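Local coordinates for putative outer membrane protein (LpxR) (Salmonella typhimurium, PDB 3FID), which is an outer membrane enzyme that modifies lipopolysaccharide as a lipid A deacylase, probably removing fatty acyl chains from lipid A, at residues 75-80 and 276-281; 132-137 and 238-243. All blocks are in the same frame, centred on the assembly; numbering follows the deposited sequence.

Contact 1 (75-80 and 276-281); sequences GDRAFS and TSEFRT. With GOL (glycerol), chain H.
Gly75 and Thr281 bring the two irregular loop segments closest, with 5.6 Å between Gly75 CA and Thr281 CA; from there the chains diverge, and it is side chains that fill the gap. The pinch is fastened by one hydrogen bond, Thr281 OG1 donating to Gly75 O at a short 2.5 Å and coming in well to the side of the carbonyl. Gly75 has a positive phi at which a side chain would press on the preceding carbonyl oxygen.

Phe279 is the wedge. Its CG lies between its own backbone N and carbonyl carbon (chi1 51°), and the ring reaches the 75-77 backbone. Gly75 O meets the ring edge, 3.4 Å from Phe279 CE2, and Asp76 OD1 meets it as well, 3.6 Å from Phe279 CZ. The main bonds of that carboxylate lie elsewhere: Asp76 OD2 is held by Ser63 N and Asn66 ND2.

Both segments belong to loops at the same end of an antiparallel beta-barrel, the extracellular end if the termini face the periplasm as in other outer membrane barrels. Leu234 of helix 232-235 packs against Arg77, Glu278 and Phe279.

Farther in, a buried salt bridge joins the loops: Arg77 NH1 donates to Glu278 OE1 over 3.1 Å in a nearly straight bond (172°). The acceptor lies in the guanidinium plane, but the carboxylate is turned 38° from it and is met on its anti side. A glycerol, probably from crystallisation, bridges the same pair, its O1 accepting a hydrogen bond from Arg77 NH2 at 2.7 Å and donating to Glu278 OE1, while its O2 donates to Glu278 OE2. Asp32 also pairs with Arg77 NH1, so this guanidinium faces two carboxylates, and Tyr285 OH bonds Glu278 OE1.

Contact 2 (132-137 and 238-243); sequences AWQDQI and TLQTKM
Ile137 and Thr238 form a single beta bridge, their CA atoms 4.3 Å apart, and beside it Leu239 N donates to Gln136 O at 2.8 Å. Beyond this short backbone seam the Asp135 carboxylate takes over. Its CG is anti to the backbone N (chi1 -162°), and the carboxylate beyond it meets the backbone of 238-243. There Asp135 OD1 accepts hydrogen bonds from two backbone amides, from Gln240 N nearly in line with the C-O bond and from Thr241 N, 2.8 Å away, above the carboxylate plane. Asp135 OD2 uses its syn lone pair for Thr241 OG1 at 2.5 Å and also takes Ala72 N, so that several donors fix the group's rotation.

This is one carboxylate, just after the 3-10 residues 132-134, tying together loops that lead into strands 140-157 and 251-263 of the barrel. The gripped turn is braced from within: Thr238 OG1 donates to Thr241 OG1 and accepts from Met243 N.

Away from the carboxylate, the contact is made by chain packing and one weak bond. Gln240 lies obliquely across Gln134, and its OE1 comes 3.2 Å from Gln134 CG; the bond from Gln240 NE2 to Gln134 OE1 is weak, whereas Gln134 NE2 is held by Pro70 O. Leu239 runs side by side with Gln136, its CD1 3.8 Å from Gln136 CG.

The two contacts lie on the same side of the chain's centre, their own centres about 14 Å apart. Contact 1 joins the loop between strands 49-60 and 80-94 to the one between 266-275 and 285-295; contact 2 joins the loop after helix 114-125 to the loop after helix 232-235, a helix that itself adjoins contact 1. Contact 1 is the more buried and is made by a charged pair and an aromatic ring; contact 2, farther out and partly exposed, relies on a carboxylate holding backbone amides. They meet where Phe79 O accepts a probable hydrogen bond from Ile137 N at 3.0 Å and Phe79 CD1 packs 3.4 Å from Trp133 CE2.

Contact 1 (75-80 and 276-281)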
ATOM      1  N   GLY A  75     -15.651  14.589  11.266  1.00 16.09           N
ATOM      2  CA  GLY A  75     -16.344  13.626  10.386  1.00 15.81           C
ATOM      3  C   GLY A  75     -15.582  13.173   9.148  1.00 15.10           C
ATOM      4  O   GLY A  75     -16.016  12.248   8.452  1.00 15.07           O
ATOM      5  N   ASP A  76     -14.437  13.792   8.863  1.00 14.46           N
ATOM      6  CA  ASP A  76     -13.604  13.355   7.718  1.00 13.80           C
ATOM      7  C   ASP A  76     -12.159  13.344   8.192  1.00 13.77           C
ATOM      8  O   ASP A  76     -11.803  14.004   9.187  1.00 13.28           O
ATOM      9  CB  ASP A  76     -13.779  14.295   6.499  1.00 12.96           C
ATOM     10  CG  ASP A  76     -13.334  13.665   5.155  1.00 13.79           C
ATOM     11  OD1 ASP A  76     -12.774  12.536   5.109  1.00 13.18           O
ATOM     12  OD2 ASP A  76     -13.536  14.340   4.118  1.00 13.43           O
ATOM     13  N   ARG A  77     -11.313  12.568   7.521  1.00 14.07           N
ATOM     14  CA  ARG A  77      -9.915  12.566   7.917  1.00 14.29           C
ATOM     15  C   ARG A  77      -9.282  13.930   7.647  1.00 13.78           C
ATOM     16  O   ARG A  77      -9.631  14.631   6.691  1.00 14.07           O
ATOM     17  CB  ARG A  77      -9.121  11.402   7.264  1.00 15.72           C
ATOM     18  CG  ARG A  77      -8.971  11.480   5.788  1.00 17.56           C
ATOM     19  CD  ARG A  77      -8.774  10.065   5.183  1.00 22.00           C
ATOM     20  NE  ARG A  77      -7.665   9.361   5.775  1.00 19.68           N
ATOM     21  CZ  ARG A  77      -7.552   8.037   5.866  1.00 18.83           C
ATOM     22  NH1 ARG A  77      -8.526   7.216   5.458  1.00 21.17           N
ATOM     23  NH2 ARG A  77      -6.481   7.533   6.447  1.00 18.05           N
ATOM     24  N   ALA A  78      -8.362  14.313   8.525  1.00 12.77           N
ATOM     25  CA  ALA A  78      -7.519  15.474   8.310  1.00 12.21           C
ATOM     26  C   ALA A  78      -6.471  15.145   7.241  1.00 12.65           C
ATOM     27  O   ALA A  78      -6.166  13.964   7.033  1.00 12.37           O
ATOM     28  CB  ALA A  78      -6.800  15.800   9.610  1.00 12.49           C
ATOM     29  N   PHE A  79      -5.882  16.171   6.619  1.00 11.38           N
ATOM     30  CA  PHE A  79      -4.645  15.975   5.851  1.00 11.47           C
ATOM     31  C   PHE A  79      -3.558  15.352   6.763  1.00 11.10           C
ATOM     32  O   PHE A  79      -3.399  15.733   7.937  1.00 11.50           O
ATOM     33  CB  PHE A  79      -4.157  17.291   5.215  1.00 11.12           C
ATOM     34  CG  PHE A  79      -4.888  17.672   3.939  1.00 11.76           C
ATOM     35  CD1 PHE A  79      -4.587  17.042   2.721  1.00 11.98           C
ATOM     36  CD2 PHE A  79      -5.864  18.660   3.950  1.00 11.98           C
ATOM     37  CE1 PHE A  79      -5.273  17.390   1.536  1.00 12.94           C
ATOM     38  CE2 PHE A  79      -6.563  19.042   2.776  1.00 13.25           C
ATOM     39  CZ  PHE A  79      -6.281  18.418   1.569  1.00 12.01           C
ATOM     40  N   SER A  80      -2.823  14.378   6.237  1.00 10.78           N
ATOM     41  CA  SER A  80      -1.656  13.826   6.937  1.00 10.90           C
ATOM     42  C   SER A  80      -0.670  13.189   5.949  1.00 10.46           C
ATOM     43  O   SER A  80      -0.996  12.948   4.798  1.00 10.05           O
ATOM     44  CB  SER A  80      -2.058  12.797   8.022  1.00 11.28           C
ATOM     45  OG  SER A  80      -2.579  11.607   7.430  1.00 12.48           O
ATOM     46  N   THR A 276     -12.012  -0.652   2.323  1.00  9.76           N
ATOM     47  CA  THR A 276     -13.341  -0.318   2.858  1.00 10.28           C
ATOM     48  C   THR A 276     -13.270   0.788   3.920  1.00  9.71           C
ATOM     49  O   THR A 276     -12.219   1.035   4.501  1.00  9.90           O
ATOM     50  CB  THR A 276     -14.157  -1.544   3.351  1.00 10.64           C
ATOM     51  OG1 THR A 276     -13.563  -2.102   4.528  1.00 10.29           O
ATOM     52  CG2 THR A 276     -14.245  -2.602   2.226  1.00 10.19           C
ATOM     53  N   SER A 277     -14.380   1.481   4.129  1.00 10.06           N
ATOM     54  CA  SER A 277     -14.427   2.609   5.046  1.00  9.50           C
ATOM     55  C   SER A 277     -13.565   2.432   6.308  1.00  9.52           C
ATOM     56  O   SER A 277     -13.803   1.537   7.126  1.00 10.26           O
ATOM     57  CB  SER A 277     -15.876   2.894   5.471  1.00 10.69           C
ATOM     58  OG  SER A 277     -15.919   4.100   6.223  1.00 12.13           O
ATOM     59  N   GLU A 278     -12.614   3.328   6.507  1.00  9.89           N
ATOM     60  CA  GLU A 278     -11.765   3.265   7.730  1.00 10.63           C
ATOM     61  C   GLU A 278     -12.295   4.010   8.965  1.00 10.83           C
ATOM     62  O   GLU A 278     -11.691   3.957  10.042  1.00 10.85           O
ATOM     63  CB  GLU A 278     -10.360   3.761   7.380  1.00  9.82           C
ATOM     64  CG  GLU A 278      -9.697   2.820   6.360  1.00 11.17           C
ATOM     65  CD  GLU A 278      -8.230   3.162   6.163  1.00 13.87           C
ATOM     66  OE1 GLU A 278      -7.955   4.180   5.535  1.00 13.47           O
ATOM     67  OE2 GLU A 278      -7.366   2.407   6.654  1.00 16.05           O
ATOM     68  N   PHE A 279     -13.408   4.719   8.797  1.00 12.09           N
ATOM     69  CA  PHE A 279     -14.048   5.393   9.927  1.00 12.11           C
ATOM     70  C   PHE A 279     -15.536   5.553   9.708  1.00 12.02           C
ATOM     71  O   PHE A 279     -16.041   5.510   8.566  1.00 11.38           O
ATOM     72  CB  PHE A 279     -13.393   6.747  10.255  1.00 12.29           C
ATOM     73  CG  PHE A 279     -13.249   7.653   9.082  1.00 12.66           C
ATOM     74  CD1 PHE A 279     -12.146   7.532   8.217  1.00 13.44           C
ATOM     75  CD2 PHE A 279     -14.185   8.664   8.838  1.00 11.41           C
ATOM     76  CE1 PHE A 279     -12.011   8.375   7.129  1.00 10.51           C
ATOM     77  CE2 PHE A 279     -14.043   9.523   7.726  1.00 10.42           C
ATOM     78  CZ  PHE A 279     -12.969   9.377   6.889  1.00 11.62           C
ATOM     79  N   ARG A 280     -16.253   5.736  10.811  1.00 12.19           N
ATOM     80  CA  ARG A 280     -17.712   5.591  10.766  1.00 12.73           C
ATOM     81  C   ARG A 280     -18.364   6.467   9.700  1.00 13.37           C
ATOM     82  O   ARG A 280     -19.304   6.041   9.007  1.00 14.23           O
ATOM     83  CB  ARG A 280     -18.322   5.902  12.143  1.00 12.38           C
ATOM     84  CG  ARG A 280     -17.890   4.963  13.220  1.00 11.45           C
ATOM     85  CD  ARG A 280     -18.805   5.124  14.396  1.00 12.00           C
ATOM     86  NE  ARG A 280     -18.375   4.272  15.501  1.00 14.18           N
ATOM     87  CZ  ARG A 280     -19.032   4.198  16.645  1.00 16.22           C
ATOM     88  NH1 ARG A 280     -18.590   3.409  17.594  1.00 15.36           N
ATOM     89  NH2 ARG A 280     -20.126   4.937  16.820  1.00 14.97           N
ATOM     90  N   THR A 281     -17.902   7.708   9.613  1.00 14.06           N
ATOM     91  CA  THR A 281     -18.479   8.700   8.699  1.00 14.36           C
ATOM     92  C   THR A 281     -17.789   8.748   7.314  1.00 14.76           C
ATOM     93  O   THR A 281     -18.075   9.632   6.494  1.00 14.30           O
ATOM     94  CB  THR A 281     -18.490  10.092   9.347  1.00 15.49           C
ATOM     95  OG1 THR A 281     -17.163  10.425   9.786  1.00 15.65           O
ATOM     96  CG2 THR A 281     -19.432  10.092  10.561  1.00 14.44           C
TER
HETATM   97  C1  GOL H 302      -4.185   4.872   6.512  1.00 22.26           C
HETATM   98  O1  GOL H 302      -5.559   4.972   6.754  1.00 22.51           O
HETATM   99  C2  GOL H 302      -3.792   3.604   5.775  1.00 25.73           C
HETATM  100  O2  GOL H 302      -4.683   2.512   5.971  1.00 26.25           O
HETATM  101  C3  GOL H 302      -2.361   3.314   6.189  1.00 25.67           C
HETATM  102  O3  GOL H 302      -2.085   1.943   6.339  1.00 24.66           O

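Contact 2 (132-137 and 238-243)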
ATOM      1  N   ALA A 132      -6.048  23.416   4.118  1.00 14.92           N
ATOM      2  CA  ALA A 132      -6.199  22.639   5.375  1.00 13.82           C
ATOM      3  C   ALA A 132      -4.967  21.834   5.759  1.00 13.53           C
ATOM      4  O   ALA A 132      -4.951  21.178   6.796  1.00 12.63           O
ATOM      5  CB  ALA A 132      -7.468  21.763   5.364  1.00 14.97           C
ATOM      6  N   TRP A 133      -3.919  21.891   4.931  1.00 13.02           N
ATOM      7  CA  TRP A 133      -2.617  21.381   5.344  1.00 13.24           C
ATOM      8  C   TRP A 133      -2.112  22.095   6.613  1.00 13.43           C
ATOM      9  O   TRP A 133      -1.350  21.531   7.357  1.00 13.51           O
ATOM     10  CB  TRP A 133      -1.597  21.482   4.196  1.00 12.13           C
ATOM     11  CG  TRP A 133      -1.624  20.299   3.278  1.00 11.55           C
ATOM     12  CD1 TRP A 133      -2.027  20.271   1.959  1.00 11.54           C
ATOM     13  CD2 TRP A 133      -1.198  18.965   3.598  1.00 11.22           C
ATOM     14  NE1 TRP A 133      -1.886  18.993   1.450  1.00 11.37           N
ATOM     15  CE2 TRP A 133      -1.380  18.173   2.429  1.00 10.89           C
ATOM     16  CE3 TRP A 133      -0.668  18.370   4.750  1.00  9.91           C
ATOM     17  CZ2 TRP A 133      -1.060  16.795   2.383  1.00 11.79           C
ATOM     18  CZ3 TRP A 133      -0.357  16.998   4.715  1.00 12.80           C
ATOM     19  CH2 TRP A 133      -0.574  16.221   3.528  1.00 10.00           C
ATOM     20  N   GLN A 134      -2.568  23.332   6.865  1.00 15.13           N
ATOM     21  CA  GLN A 134      -2.214  24.068   8.092  1.00 16.15           C
ATOM     22  C   GLN A 134      -2.778  23.368   9.322  1.00 15.09           C
ATOM     23  O   GLN A 134      -2.257  23.525  10.421  1.00 14.40           O
ATOM     24  CB  GLN A 134      -2.700  25.556   8.035  1.00 16.51           C
ATOM     25  CG  GLN A 134      -4.208  25.753   7.957  1.00 18.62           C
ATOM     26  CD  GLN A 134      -4.653  27.222   7.730  1.00 20.61           C
ATOM     27  OE1 GLN A 134      -4.017  28.171   8.224  1.00 25.42           O
ATOM     28  NE2 GLN A 134      -5.759  27.402   7.002  1.00 26.59           N
ATOM     29  N   ASP A 135      -3.869  22.625   9.128  1.00 14.14           N
ATOM     30  CA  ASP A 135      -4.520  21.899  10.221  1.00 14.53           C
ATOM     31  C   ASP A 135      -4.280  20.376  10.117  1.00 14.67           C
ATOM     32  O   ASP A 135      -5.105  19.567  10.555  1.00 14.44           O
ATOM     33  CB  ASP A 135      -6.027  22.266  10.245  1.00 14.68           C
ATOM     34  CG  ASP A 135      -6.699  21.920  11.558  1.00 14.66           C
ATOM     35  OD1 ASP A 135      -6.010  21.889  12.603  1.00 16.45           O
ATOM     36  OD2 ASP A 135      -7.931  21.707  11.535  1.00 17.72           O
ATOM     37  N   GLN A 136      -3.145  19.982   9.517  1.00 13.94           N
ATOM     38  CA  GLN A 136      -2.789  18.553   9.390  1.00 12.54           C
ATOM     39  C   GLN A 136      -2.571  17.859  10.737  1.00 12.86           C
ATOM     40  O   GLN A 136      -2.441  18.524  11.765  1.00 13.24           O
ATOM     41  CB  GLN A 136      -1.565  18.384   8.464  1.00 11.76           C
ATOM     42  CG  GLN A 136      -0.199  18.882   9.009  1.00 11.34           C
ATOM     43  CD  GLN A 136       0.909  18.628   7.999  1.00 12.52           C
ATOM     44  OE1 GLN A 136       1.158  17.491   7.638  1.00 12.61           O
ATOM     45  NE2 GLN A 136       1.560  19.695   7.524  1.00 10.72           N
ATOM     46  N   ILE A 137      -2.543  16.520  10.731  1.00 12.32           N
ATOM     47  CA  ILE A 137      -2.181  15.744  11.918  1.00 12.58           C
ATOM     48  C   ILE A 137      -0.777  16.104  12.415  1.00 12.96           C
ATOM     49  O   ILE A 137       0.159  16.184  11.634  1.00 12.58           O
ATOM     50  CB  ILE A 137      -2.311  14.194  11.682  1.00 12.42           C
ATOM     51  CG1 ILE A 137      -3.751  13.831  11.232  1.00 12.24           C
ATOM     52  CG2 ILE A 137      -1.905  13.401  12.925  1.00 10.23           C
ATOM     53  CD1 ILE A 137      -4.885  14.144  12.259  1.00 16.96           C
ATOM     54  N   THR A 238      -5.199  17.196  15.262  1.00 18.05           N
ATOM     55  CA  THR A 238      -4.847  18.207  14.246  1.00 18.21           C
ATOM     56  C   THR A 238      -4.066  19.392  14.842  1.00 19.19           C
ATOM     57  O   THR A 238      -4.228  19.701  16.018  1.00 18.50           O
ATOM     58  CB  THR A 238      -6.104  18.801  13.593  1.00 18.80           C
ATOM     59  OG1 THR A 238      -6.944  19.371  14.622  1.00 16.69           O
ATOM     60  CG2 THR A 238      -6.882  17.720  12.797  1.00 17.65           C
ATOM     61  N   LEU A 239      -3.253  20.060  14.011  1.00 19.49           N
ATOM     62  CA  LEU A 239      -2.329  21.122  14.480  1.00 20.13           C
ATOM     63  C   LEU A 239      -3.006  22.351  15.100  1.00 20.46           C
ATOM     64  O   LEU A 239      -2.572  22.840  16.147  1.00 20.11           O
ATOM     65  CB  LEU A 239      -1.441  21.608  13.327  1.00 20.18           C
ATOM     66  CG  LEU A 239      -0.186  20.827  12.975  1.00 19.93           C
ATOM     67  CD1 LEU A 239       0.456  21.484  11.738  1.00 20.78           C
ATOM     68  CD2 LEU A 239       0.791  20.824  14.160  1.00 19.86           C
ATOM     69  N   GLN A 240      -4.065  22.824  14.445  1.00 20.45           N
ATOM     70  CA  GLN A 240      -4.736  24.080  14.783  1.00 21.18           C
ATOM     71  C   GLN A 240      -6.095  23.915  15.456  1.00 21.17           C
ATOM     72  O   GLN A 240      -6.372  24.578  16.462  1.00 20.91           O
ATOM     73  CB  GLN A 240      -4.910  24.928  13.546  1.00 21.02           C
ATOM     74  CG  GLN A 240      -3.618  25.345  12.895  1.00 23.38           C
ATOM     75  CD  GLN A 240      -3.906  26.153  11.679  1.00 27.08           C
ATOM     76  OE1 GLN A 240      -4.985  26.052  11.095  1.00 30.57           O
ATOM     77  NE2 GLN A 240      -2.956  26.975  11.283  1.00 30.74           N
ATOM     78  N   THR A 241      -6.956  23.056  14.916  1.00 21.10           N
ATOM     79  CA  THR A 241      -8.241  22.791  15.592  1.00 20.87           C
ATOM     80  C   THR A 241      -8.090  21.850  16.776  1.00 21.70           C
ATOM     81  O   THR A 241      -9.024  21.697  17.571  1.00 21.96           O
ATOM     82  CB  THR A 241      -9.333  22.263  14.633  1.00 21.55           C
ATOM     83  OG1 THR A 241      -8.822  21.166  13.851  1.00 20.36           O
ATOM     84  CG2 THR A 241      -9.796  23.360  13.695  1.00 21.81           C
ATOM     85  N   LYS A 242      -6.939  21.190  16.885  1.00 21.61           N
ATOM     86  CA  LYS A 242      -6.644  20.296  18.023  1.00 22.11           C
ATOM     87  C   LYS A 242      -7.703  19.225  18.298  1.00 22.46           C
ATOM     88  O   LYS A 242      -8.048  18.956  19.453  1.00 21.09           O
ATOM     89  CB  LYS A 242      -6.373  21.105  19.304  1.00 23.06           C
ATOM     90  CG  LYS A 242      -5.142  21.976  19.206  1.00 24.96           C
ATOM     91  CD  LYS A 242      -4.910  22.757  20.488  1.00 29.43           C
ATOM     92  CE  LYS A 242      -3.646  23.585  20.363  1.00 32.55           C
ATOM     93  NZ  LYS A 242      -3.719  24.464  19.157  1.00 34.50           N
ATOM     94  N   MET A 243      -8.209  18.597  17.242  1.00 21.92           N
ATOM     95  CA  MET A 243      -9.221  17.562  17.434  1.00 22.84           C
ATOM     96  C   MET A 243      -8.802  16.269  16.769  1.00 21.28           C
ATOM     97  O   MET A 243      -7.938  16.273  15.893  1.00 19.18           O
ATOM     98  CB  MET A 243     -10.580  18.010  16.901  1.00 23.10           C
ATOM     99  CG  MET A 243     -10.615  18.395  15.442  1.00 24.04           C
ATOM    100  SD  MET A 243     -12.301  18.716  14.899  1.00 27.40           S
ATOM    101  CE  MET A 243     -12.019  19.452  13.293  1.00 23.85           C
TER